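Local coordinates for protein angiotensin-converting enzyme (Anopheles gambiae, PDB 6S1Y) that probably cleaves peptides as a zinc-dependent metallopeptidase of the angiotensin-converting enzyme family, and is studied as a target for mosquito control, at residues 261-274 against 410-423. Sequence-based numbering, arbitrary orientation.
Sequences ADFTTPFPEKKLLD and YEEDEQVKINQFYR
Tyr-410 receives the aliphatic chain of Lys-271 over one face of its ring, Lys-271 CG lying 3.9 Å from the ring centroid, and this CH-pi contact opens a worked example of a loop fixed to an N-capped helix, with a buried asparagine at the centre. In the largely helical fold of this peptidase family, the loop 261-274 runs along the first turns of helix 414-429. Asp-413 is the N-cap: its OD1 accepts from Val-416 N, while OD2 forms a salt bridge of 2.8 Å with Lys-270 NZ, which comes from above the carboxylate plane. Gln-415 CG, anti to the carbonyl carbon (chi1 -71°), lies almost centrally over the Phe-267 ring, 3.4 Å from its centroid; the bend at chi2 (77°) then carries OE1 to a weak bond with Lys-270 NZ. Val-416 rests against Lys-271 CB, and Ile-418 meets the edge of Phe-267 and, through CG2, Pro-266.

Asn-419, buried, is the hub, and four bonds hold its amide. Phe-267 N approaches OD1 in the carbonyl plane, on a lone pair, whereas Thr-265 OG1 donates to the same oxygen from above that plane at 2.7 Å. On the other side of the amide, ND2 gives its hydrogens to Phe-267 O (2.8 Å) and Lys-271 O (3.2 Å), both near the amide plane; the rotation of the group is thereby fixed. Gln-420 CB packs on Leu-273 CD1. Tyr-422 takes Pro-266 CD over one face; the Tyr-422 hydroxyl donates to Thr-264 OG1. Finally, Arg-423 spreads its guanidinium over Ala-261 CB, and its NH2 reaches Asp-262 OD1 at 3.0 Å in a salt bridge whose hydrogen bond is weak, the carboxylate and guanidinium planes 80° apart, while a water joins that same OD1 to Arg-423 NE and Leu-273 N.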
ATOM      1  N   ALA A 261     -18.582   0.608   7.028  1.00 35.91           N
ATOM      2  CA  ALA A 261     -19.477   0.577   5.871  1.00 38.15           C
ATOM      3  C   ALA A 261     -20.892   0.168   6.269  1.00 37.89           C
ATOM      4  O   ALA A 261     -21.866   0.836   5.911  1.00 36.63           O
ATOM      5  CB  ALA A 261     -18.940  -0.358   4.792  1.00 38.33           C
ATOM      6  N   ASP A 262     -21.035  -0.939   7.008  1.00 38.33           N
ATOM      7  CA  ASP A 262     -22.373  -1.386   7.376  1.00 39.24           C
ATOM      8  C   ASP A 262     -23.018  -0.424   8.358  1.00 38.26           C
ATOM      9  O   ASP A 262     -24.208  -0.127   8.244  1.00 39.68           O
ATOM     10  CB  ASP A 262     -22.333  -2.797   7.976  1.00 41.25           C
ATOM     11  CG  ASP A 262     -22.034  -3.865   6.934  1.00 43.91           C
ATOM     12  OD1 ASP A 262     -21.977  -3.536   5.721  1.00 45.47           O
ATOM     13  OD2 ASP A 262     -21.840  -5.035   7.321  1.00 47.05           O
ATOM     14  N   PHE A 263     -22.251   0.040   9.344  1.00 38.39           N
ATOM     15  CA  PHE A 263     -22.700   1.037  10.319  1.00 38.62           C
ATOM     16  C   PHE A 263     -23.293   2.289   9.666  1.00 40.46           C
ATOM     17  O   PHE A 263     -24.170   2.927  10.249  1.00 40.90           O
ATOM     18  CB  PHE A 263     -21.473   1.402  11.172  1.00 38.71           C
ATOM     19  CG  PHE A 263     -21.771   2.189  12.397  1.00 40.10           C
ATOM     20  CD1 PHE A 263     -22.596   1.674  13.384  1.00 39.77           C
ATOM     21  CD2 PHE A 263     -21.162   3.432  12.602  1.00 40.92           C
ATOM     22  CE1 PHE A 263     -22.853   2.399  14.540  1.00 39.24           C
ATOM     23  CE2 PHE A 263     -21.413   4.157  13.750  1.00 41.40           C
ATOM     24  CZ  PHE A 263     -22.261   3.647  14.719  1.00 40.25           C
ATOM     25  N   THR A 264     -22.832   2.667   8.468  1.00 37.90           N
ATOM     26  CA  THR A 264     -23.296   3.892   7.837  1.00 38.25           C
ATOM     27  C   THR A 264     -23.943   3.671   6.473  1.00 37.41           C
ATOM     28  O   THR A 264     -24.135   4.631   5.732  1.00 37.03           O
ATOM     29  CB  THR A 264     -22.139   4.882   7.695  1.00 38.14           C
ATOM     30  OG1 THR A 264     -21.117   4.305   6.862  1.00 37.77           O
ATOM     31  CG2 THR A 264     -21.554   5.230   9.052  1.00 38.32           C
ATOM     32  N   THR A 265     -24.356   2.444   6.157  1.00 37.06           N
ATOM     33  CA  THR A 265     -24.744   2.120   4.798  1.00 35.41           C
ATOM     34  C   THR A 265     -26.105   2.717   4.453  1.00 36.03           C
ATOM     35  O   THR A 265     -26.959   2.921   5.328  1.00 38.52           O
ATOM     36  CB  THR A 265     -24.763   0.597   4.594  1.00 37.48           C
ATOM     37  OG1 THR A 265     -24.785   0.288   3.191  1.00 38.64           O
ATOM     38  CG2 THR A 265     -25.985  -0.069   5.254  1.00 37.13           C
ATOM     39  N   PRO A 266     -26.348   2.991   3.178  1.00 37.17           N
ATOM     40  CA  PRO A 266     -27.640   3.592   2.799  1.00 37.21           C
ATOM     41  C   PRO A 266     -28.856   2.754   3.162  1.00 38.50           C
ATOM     42  O   PRO A 266     -29.887   3.316   3.555  1.00 37.27           O
ATOM     43  CB  PRO A 266     -27.499   3.761   1.284  1.00 36.85           C
ATOM     44  CG  PRO A 266     -26.049   3.982   1.067  1.00 35.99           C
ATOM     45  CD  PRO A 266     -25.373   3.035   2.075  1.00 37.01           C
ATOM     46  N   PHE A 267     -28.784   1.431   3.031  1.00 37.18           N
ATOM     47  CA  PHE A 267     -29.957   0.559   3.141  1.00 37.95           C
ATOM     48  C   PHE A 267     -29.590  -0.588   4.070  1.00 39.91           C
ATOM     49  O   PHE A 267     -29.347  -1.724   3.629  1.00 38.89           O
ATOM     50  CB  PHE A 267     -30.419   0.105   1.755  1.00 40.11           C
ATOM     51  CG  PHE A 267     -30.816   1.267   0.863  1.00 37.86           C
ATOM     52  CD1 PHE A 267     -31.964   1.984   1.134  1.00 38.56           C
ATOM     53  CD2 PHE A 267     -30.029   1.655  -0.192  1.00 37.45           C
ATOM     54  CE1 PHE A 267     -32.328   3.077   0.363  1.00 40.88           C
ATOM     55  CE2 PHE A 267     -30.374   2.743  -0.980  1.00 40.79           C
ATOM     56  CZ  PHE A 267     -31.534   3.455  -0.704  1.00 40.88           C
ATOM     57  N   PRO A 268     -29.533  -0.317   5.376  1.00 38.27           N
ATOM     58  CA  PRO A 268     -29.042  -1.324   6.319  1.00 41.85           C
ATOM     59  C   PRO A 268     -29.921  -2.553   6.433  1.00 44.31           C
ATOM     60  O   PRO A 268     -29.424  -3.592   6.892  1.00 45.52           O
ATOM     61  CB  PRO A 268     -28.984  -0.564   7.660  1.00 42.27           C
ATOM     62  CG  PRO A 268     -29.837   0.661   7.474  1.00 39.91           C
ATOM     63  CD  PRO A 268     -29.753   0.995   6.009  1.00 39.42           C
ATOM     64  N   GLU A 269     -31.187  -2.499   6.032  1.00 41.83           N
ATOM     65  CA  GLU A 269     -32.011  -3.700   6.061  1.00 44.07           C
ATOM     66  C   GLU A 269     -32.120  -4.357   4.691  1.00 44.16           C
ATOM     67  O   GLU A 269     -32.989  -5.201   4.492  1.00 42.94           O
ATOM     68  CB  GLU A 269     -33.388  -3.375   6.631  1.00 42.99           C
ATOM     69  CG  GLU A 269     -33.330  -2.884   8.085  1.00 46.23           C
ATOM     70  CD  GLU A 269     -32.322  -3.678   8.942  1.00 51.72           C
ATOM     71  OE1 GLU A 269     -32.396  -4.919   8.936  1.00 51.27           O
ATOM     72  OE2 GLU A 269     -31.436  -3.053   9.597  1.00 55.21           O
ATOM     73  N   LYS A 270     -31.255  -3.987   3.743  1.00 43.27           N
ATOM     74  CA  LYS A 270     -31.088  -4.731   2.504  1.00 41.85           C
ATOM     75  C   LYS A 270     -29.745  -5.454   2.545  1.00 45.23           C
ATOM     76  O   LYS A 270     -28.881  -5.143   3.370  1.00 44.94           O
ATOM     77  CB  LYS A 270     -31.162  -3.820   1.288  1.00 41.00           C
ATOM     78  CG  LYS A 270     -32.549  -3.239   1.054  1.00 42.30           C
ATOM     79  CD  LYS A 270     -33.355  -4.095   0.104  1.00 42.38           C
ATOM     80  CE  LYS A 270     -34.781  -3.628   0.012  1.00 41.74           C
ATOM     81  NZ  LYS A 270     -35.045  -2.877  -1.237  1.00 42.66           N
ATOM     82  N   LYS A 271     -29.587  -6.440   1.663  1.00 43.75           N
ATOM     83  CA  LYS A 271     -28.406  -7.282   1.689  1.00 45.35           C
ATOM     84  C   LYS A 271     -27.143  -6.443   1.806  1.00 46.00           C
ATOM     85  O   LYS A 271     -26.955  -5.457   1.088  1.00 44.74           O
ATOM     86  CB  LYS A 271     -28.341  -8.151   0.431  1.00 48.84           C
ATOM     87  CG  LYS A 271     -27.278  -9.203   0.502  1.00 50.10           C
ATOM     88  CD  LYS A 271     -27.731 -10.336   1.401  1.00 55.33           C
ATOM     89  CE  LYS A 271     -26.606 -11.320   1.668  1.00 55.91           C
ATOM     90  NZ  LYS A 271     -27.051 -12.392   2.569  1.00 58.72           N
ATOM     91  N   LEU A 272     -26.280  -6.854   2.725  1.00 46.13           N
ATOM     92  CA  LEU A 272     -24.961  -6.282   2.938  1.00 46.17           C
ATOM     93  C   LEU A 272     -23.890  -7.290   2.508  1.00 47.72           C
ATOM     94  O   LEU A 272     -24.158  -8.478   2.320  1.00 48.24           O
ATOM     95  CB  LEU A 272     -24.791  -5.896   4.409  1.00 43.79           C
ATOM     96  CG  LEU A 272     -25.856  -4.917   4.901  1.00 44.49           C
ATOM     97  CD1 LEU A 272     -25.617  -4.539   6.346  1.00 46.80           C
ATOM     98  CD2 LEU A 272     -25.886  -3.646   4.057  1.00 43.56           C
ATOM     99  N   LEU A 273     -22.672  -6.800   2.339  1.00 46.65           N
ATOM    100  CA  LEU A 273     -21.627  -7.561   1.669  1.00 47.79           C
ATOM    101  C   LEU A 273     -20.376  -7.741   2.524  1.00 49.01           C
ATOM    102  O   LEU A 273     -19.265  -7.730   1.988  1.00 51.60           O
ATOM    103  CB  LEU A 273     -21.259  -6.888   0.348  1.00 48.86           C
ATOM    104  CG  LEU A 273     -22.401  -6.826  -0.661  1.00 49.74           C
ATOM    105  CD1 LEU A 273     -22.062  -5.771  -1.695  1.00 50.51           C
ATOM    106  CD2 LEU A 273     -22.634  -8.174  -1.307  1.00 53.31           C
ATOM    107  N   ASP A 274     -20.529  -7.877   3.837  1.00 47.48           N
ATOM    108  CA  ASP A 274     -19.437  -8.306   4.705  1.00 50.55           C
ATOM    109  C   ASP A 274     -19.584  -9.814   4.951  1.00 50.76           C
ATOM    110  O   ASP A 274     -20.527 -10.256   5.614  1.00 48.30           O
ATOM    111  CB  ASP A 274     -19.425  -7.541   6.025  1.00 49.78           C
ATOM    112  CG  ASP A 274     -18.188  -7.844   6.859  1.00 51.41           C
ATOM    113  OD1 ASP A 274     -17.395  -8.720   6.440  1.00 49.20           O
ATOM    114  OD2 ASP A 274     -18.005  -7.198   7.925  1.00 52.99           O
ATOM    115  N   TYR A 410     -29.824 -13.902  -2.629  1.00 61.50           N
ATOM    116  CA  TYR A 410     -30.687 -12.819  -2.188  1.00 61.85           C
ATOM    117  C   TYR A 410     -31.313 -12.191  -3.423  1.00 62.44           C
ATOM    118  O   TYR A 410     -30.774 -12.288  -4.529  1.00 63.43           O
ATOM    119  CB  TYR A 410     -29.889 -11.770  -1.401  1.00 61.22           C
ATOM    120  CG  TYR A 410     -28.803 -11.178  -2.263  1.00 60.39           C
ATOM    121  CD1 TYR A 410     -27.540 -11.760  -2.321  1.00 61.51           C
ATOM    122  CD2 TYR A 410     -29.058 -10.081  -3.072  1.00 58.29           C
ATOM    123  CE1 TYR A 410     -26.546 -11.245  -3.142  1.00 60.15           C
ATOM    124  CE2 TYR A 410     -28.071  -9.554  -3.894  1.00 61.60           C
ATOM    125  CZ  TYR A 410     -26.812 -10.140  -3.924  1.00 62.08           C
ATOM    126  OH  TYR A 410     -25.839  -9.609  -4.748  1.00 63.39           O
ATOM    127  N   GLU A 411     -32.442 -11.525  -3.215  1.00 59.35           N
ATOM    128  CA  GLU A 411     -33.058 -10.760  -4.284  1.00 59.52           C
ATOM    129  C   GLU A 411     -32.246  -9.490  -4.542  1.00 62.95           C
ATOM    130  O   GLU A 411     -32.033  -8.678  -3.629  1.00 59.98           O
ATOM    131  CB  GLU A 411     -34.494 -10.412  -3.914  1.00 61.60           C
ATOM    132  CG  GLU A 411     -35.290  -9.785  -5.067  1.00 65.12           C
ATOM    133  CD  GLU A 411     -35.374 -10.687  -6.296  1.00 64.89           C
ATOM    134  OE1 GLU A 411     -35.411 -11.936  -6.130  1.00 64.25           O
ATOM    135  OE2 GLU A 411     -35.398 -10.136  -7.422  1.00 62.56           O
ATOM    136  N   GLU A 412     -31.801  -9.307  -5.783  1.00 60.31           N
ATOM    137  CA  GLU A 412     -31.046  -8.118  -6.130  1.00 59.91           C
ATOM    138  C   GLU A 412     -31.994  -7.007  -6.563  1.00 57.44           C
ATOM    139  O   GLU A 412     -32.936  -7.244  -7.335  1.00 57.01           O
ATOM    140  CB  GLU A 412     -30.028  -8.384  -7.237  1.00 63.22           C
ATOM    141  CG  GLU A 412     -28.919  -7.324  -7.274  1.00 66.13           C
ATOM    142  CD  GLU A 412     -28.076  -7.374  -8.544  1.00 79.67           C
ATOM    143  OE1 GLU A 412     -26.886  -6.982  -8.485  1.00 78.65           O
ATOM    144  OE2 GLU A 412     -28.605  -7.798  -9.602  1.00 82.34           O
ATOM    145  N   ASP A 413     -31.756  -5.805  -6.051  1.00 49.36           N
ATOM    146  CA  ASP A 413     -32.477  -4.629  -6.479  1.00 49.24           C
ATOM    147  C   ASP A 413     -31.519  -3.450  -6.476  1.00 45.91           C
ATOM    148  O   ASP A 413     -30.334  -3.570  -6.156  1.00 46.27           O
ATOM    149  CB  ASP A 413     -33.712  -4.360  -5.604  1.00 45.87           C
ATOM    150  CG  ASP A 413     -33.383  -4.233  -4.135  1.00 47.85           C
ATOM    151  OD1 ASP A 413     -32.298  -3.688  -3.800  1.00 46.81           O
ATOM    152  OD2 ASP A 413     -34.226  -4.628  -3.300  1.00 47.54           O
ATOM    153  N   GLU A 414     -32.032  -2.293  -6.840  1.00 46.22           N
ATOM    154  CA  GLU A 414     -31.172  -1.123  -6.937  1.00 48.49           C
ATOM    155  C   GLU A 414     -30.554  -0.749  -5.593  1.00 44.62           C
ATOM    156  O   GLU A 414     -29.449  -0.210  -5.562  1.00 43.04           O
ATOM    157  CB  GLU A 414     -31.973   0.033  -7.525  1.00 50.84           C
ATOM    158  CG  GLU A 414     -31.920   0.064  -9.056  1.00 58.52           C
ATOM    159  CD  GLU A 414     -30.516   0.369  -9.568  1.00 67.00           C
ATOM    160  OE1 GLU A 414     -30.071  -0.311 -10.517  1.00 64.82           O
ATOM    161  OE2 GLU A 414     -29.857   1.286  -8.998  1.00 68.10           O
ATOM    162  N   GLN A 415     -31.228  -1.043  -4.471  1.00 42.96           N
ATOM    163  CA  GLN A 415     -30.685  -0.644  -3.176  1.00 40.26           C
ATOM    164  C   GLN A 415     -29.538  -1.543  -2.746  1.00 40.70           C
ATOM    165  O   GLN A 415     -28.547  -1.062  -2.165  1.00 39.44           O
ATOM    166  CB  GLN A 415     -31.764  -0.644  -2.109  1.00 40.61           C
ATOM    167  CG  GLN A 415     -32.751   0.488  -2.287  1.00 42.29           C
ATOM    168  CD  GLN A 415     -33.741   0.213  -3.402  1.00 42.44           C
ATOM    169  OE1 GLN A 415     -34.248  -0.893  -3.526  1.00 44.20           O
ATOM    170  NE2 GLN A 415     -33.993   1.207  -4.229  1.00 41.26           N
ATOM    171  N   VAL A 416     -29.652  -2.841  -3.011  1.00 40.35           N
ATOM    172  CA  VAL A 416     -28.514  -3.725  -2.816  1.00 40.68           C
ATOM    173  C   VAL A 416     -27.332  -3.221  -3.636  1.00 39.84           C
ATOM    174  O   VAL A 416     -26.187  -3.211  -3.168  1.00 39.94           O
ATOM    175  CB  VAL A 416     -28.895  -5.176  -3.164  1.00 43.70           C
ATOM    176  CG1 VAL A 416     -27.707  -6.095  -2.986  1.00 43.53           C
ATOM    177  CG2 VAL A 416     -30.056  -5.631  -2.288  1.00 44.04           C
ATOM    178  N   LYS A 417     -27.593  -2.742  -4.844  1.00 37.94           N
ATOM    179  CA  LYS A 417     -26.483  -2.251  -5.650  1.00 42.93           C
ATOM    180  C   LYS A 417     -25.866  -0.976  -5.060  1.00 42.15           C
ATOM    181  O   LYS A 417     -24.636  -0.808  -5.127  1.00 40.45           O
ATOM    182  CB  LYS A 417     -26.947  -2.059  -7.086  1.00 45.91           C
ATOM    183  CG  LYS A 417     -26.824  -3.354  -7.875  1.00 56.22           C
ATOM    184  CD  LYS A 417     -27.712  -3.385  -9.109  1.00 64.91           C
ATOM    185  CE  LYS A 417     -27.481  -2.199 -10.025  1.00 67.90           C
ATOM    186  NZ  LYS A 417     -28.030  -2.477 -11.401  1.00 75.16           N
ATOM    187  N   ILE A 418     -26.671  -0.099  -4.447  1.00 38.82           N
ATOM    188  CA  ILE A 418     -26.112   1.076  -3.776  1.00 40.79           C
ATOM    189  C   ILE A 418     -25.262   0.652  -2.571  1.00 39.20           C
ATOM    190  O   ILE A 418     -24.130   1.115  -2.406  1.00 39.24           O
ATOM    191  CB  ILE A 418     -27.242   2.047  -3.371  1.00 39.35           C
ATOM    192  CG1 ILE A 418     -28.035   2.528  -4.606  1.00 40.70           C
ATOM    193  CG2 ILE A 418     -26.694   3.245  -2.637  1.00 40.38           C
ATOM    194  CD1 ILE A 418     -27.211   3.274  -5.633  1.00 43.54           C
ATOM    195  N   ASN A 419     -25.781  -0.250  -1.722  1.00 36.96           N
ATOM    196  CA  ASN A 419     -24.975  -0.755  -0.614  1.00 39.34           C
ATOM    197  C   ASN A 419     -23.626  -1.267  -1.111  1.00 39.65           C
ATOM    198  O   ASN A 419     -22.591  -1.074  -0.454  1.00 39.98           O
ATOM    199  CB  ASN A 419     -25.667  -1.893   0.138  1.00 37.95           C
ATOM    200  CG  ASN A 419     -26.765  -1.420   1.064  1.00 39.19           C
ATOM    201  OD1 ASN A 419     -26.820  -0.245   1.437  1.00 37.68           O
ATOM    202  ND2 ASN A 419     -27.651  -2.336   1.452  1.00 38.39           N
ATOM    203  N   GLN A 420     -23.627  -1.941  -2.263  1.00 39.89           N
ATOM    204  CA  GLN A 420     -22.403  -2.478  -2.845  1.00 41.12           C
ATOM    205  C   GLN A 420     -21.477  -1.365  -3.316  1.00 40.43           C
ATOM    206  O   GLN A 420     -20.293  -1.336  -2.955  1.00 41.84           O
ATOM    207  CB  GLN A 420     -22.768  -3.408  -4.008  1.00 44.82           C
ATOM    208  CG  GLN A 420     -21.577  -3.968  -4.781  1.00 47.26           C
ATOM    209  CD  GLN A 420     -21.979  -4.596  -6.112  1.00 52.85           C
ATOM    210  OE1 GLN A 420     -23.165  -4.836  -6.387  1.00 51.86           O
ATOM    211  NE2 GLN A 420     -20.986  -4.858  -6.953  1.00 55.74           N
ATOM    212  N   PHE A 421     -21.996  -0.436  -4.125  1.00 39.39           N
ATOM    213  CA  PHE A 421     -21.187   0.697  -4.579  1.00 39.18           C
ATOM    214  C   PHE A 421     -20.646   1.496  -3.393  1.00 37.93           C
ATOM    215  O   PHE A 421     -19.508   1.988  -3.413  1.00 37.05           O
ATOM    216  CB  PHE A 421     -22.020   1.628  -5.474  1.00 40.18           C
ATOM    217  CG  PHE A 421     -22.602   0.976  -6.705  1.00 41.77           C
ATOM    218  CD1 PHE A 421     -22.033  -0.164  -7.268  1.00 46.65           C
ATOM    219  CD2 PHE A 421     -23.737   1.508  -7.298  1.00 44.05           C
ATOM    220  CE1 PHE A 421     -22.606  -0.773  -8.414  1.00 48.28           C
ATOM    221  CE2 PHE A 421     -24.312   0.921  -8.443  1.00 45.66           C
ATOM    222  CZ  PHE A 421     -23.743  -0.213  -9.003  1.00 47.17           C
ATOM    223  N   TYR A 422     -21.474   1.674  -2.366  1.00 38.46           N
ATOM    224  CA  TYR A 422     -21.067   2.428  -1.190  1.00 37.67           C
ATOM    225  C   TYR A 422     -19.894   1.758  -0.500  1.00 35.90           C
ATOM    226  O   TYR A 422     -18.860   2.388  -0.255  1.00 35.55           O
ATOM    227  CB  TYR A 422     -22.246   2.556  -0.236  1.00 36.44           C
ATOM    228  CG  TYR A 422     -21.941   3.309   1.011  1.00 36.62           C
ATOM    229  CD1 TYR A 422     -21.774   4.708   0.980  1.00 37.33           C
ATOM    230  CD2 TYR A 422     -21.806   2.651   2.235  1.00 35.09           C
ATOM    231  CE1 TYR A 422     -21.488   5.421   2.134  1.00 35.45           C
ATOM    232  CE2 TYR A 422     -21.540   3.360   3.403  1.00 35.61           C
ATOM    233  CZ  TYR A 422     -21.374   4.745   3.341  1.00 36.30           C
ATOM    234  OH  TYR A 422     -21.097   5.463   4.470  1.00 36.50           O
ATOM    235  N   ARG A 423     -20.034   0.476  -0.179  1.00 38.15           N
ATOM    236  CA  ARG A 423     -18.926  -0.246   0.421  1.00 37.93           C
ATOM    237  C   ARG A 423     -17.654  -0.058  -0.395  1.00 37.35           C
ATOM    238  O   ARG A 423     -16.589   0.243   0.159  1.00 34.98           O
ATOM    239  CB  ARG A 423     -19.260  -1.736   0.549  1.00 36.80           C
ATOM    240  CG  ARG A 423     -18.045  -2.562   1.034  1.00 39.37           C
ATOM    241  CD  ARG A 423     -18.396  -3.996   1.398  1.00 40.27           C
ATOM    242  NE  ARG A 423     -19.071  -4.045   2.691  1.00 42.51           N
ATOM    243  CZ  ARG A 423     -18.439  -4.042   3.863  1.00 41.80           C
ATOM    244  NH1 ARG A 423     -17.115  -4.020   3.912  1.00 39.01           N
ATOM    245  NH2 ARG A 423     -19.142  -4.074   4.988  1.00 43.70           N
TER
HETATM  246  O   HOH W   1     -18.490  -2.559   7.600  1.00 38.87           O
HETATM  247  O   HOH W   2     -21.949  -3.888   2.946  1.00 43.16           O
HETATM  248  O   HOH W   3     -22.490  -1.245   2.116  1.00 39.45           O
HETATM  249  O   HOH W   4     -16.466  -4.655   6.769  1.00 44.62           O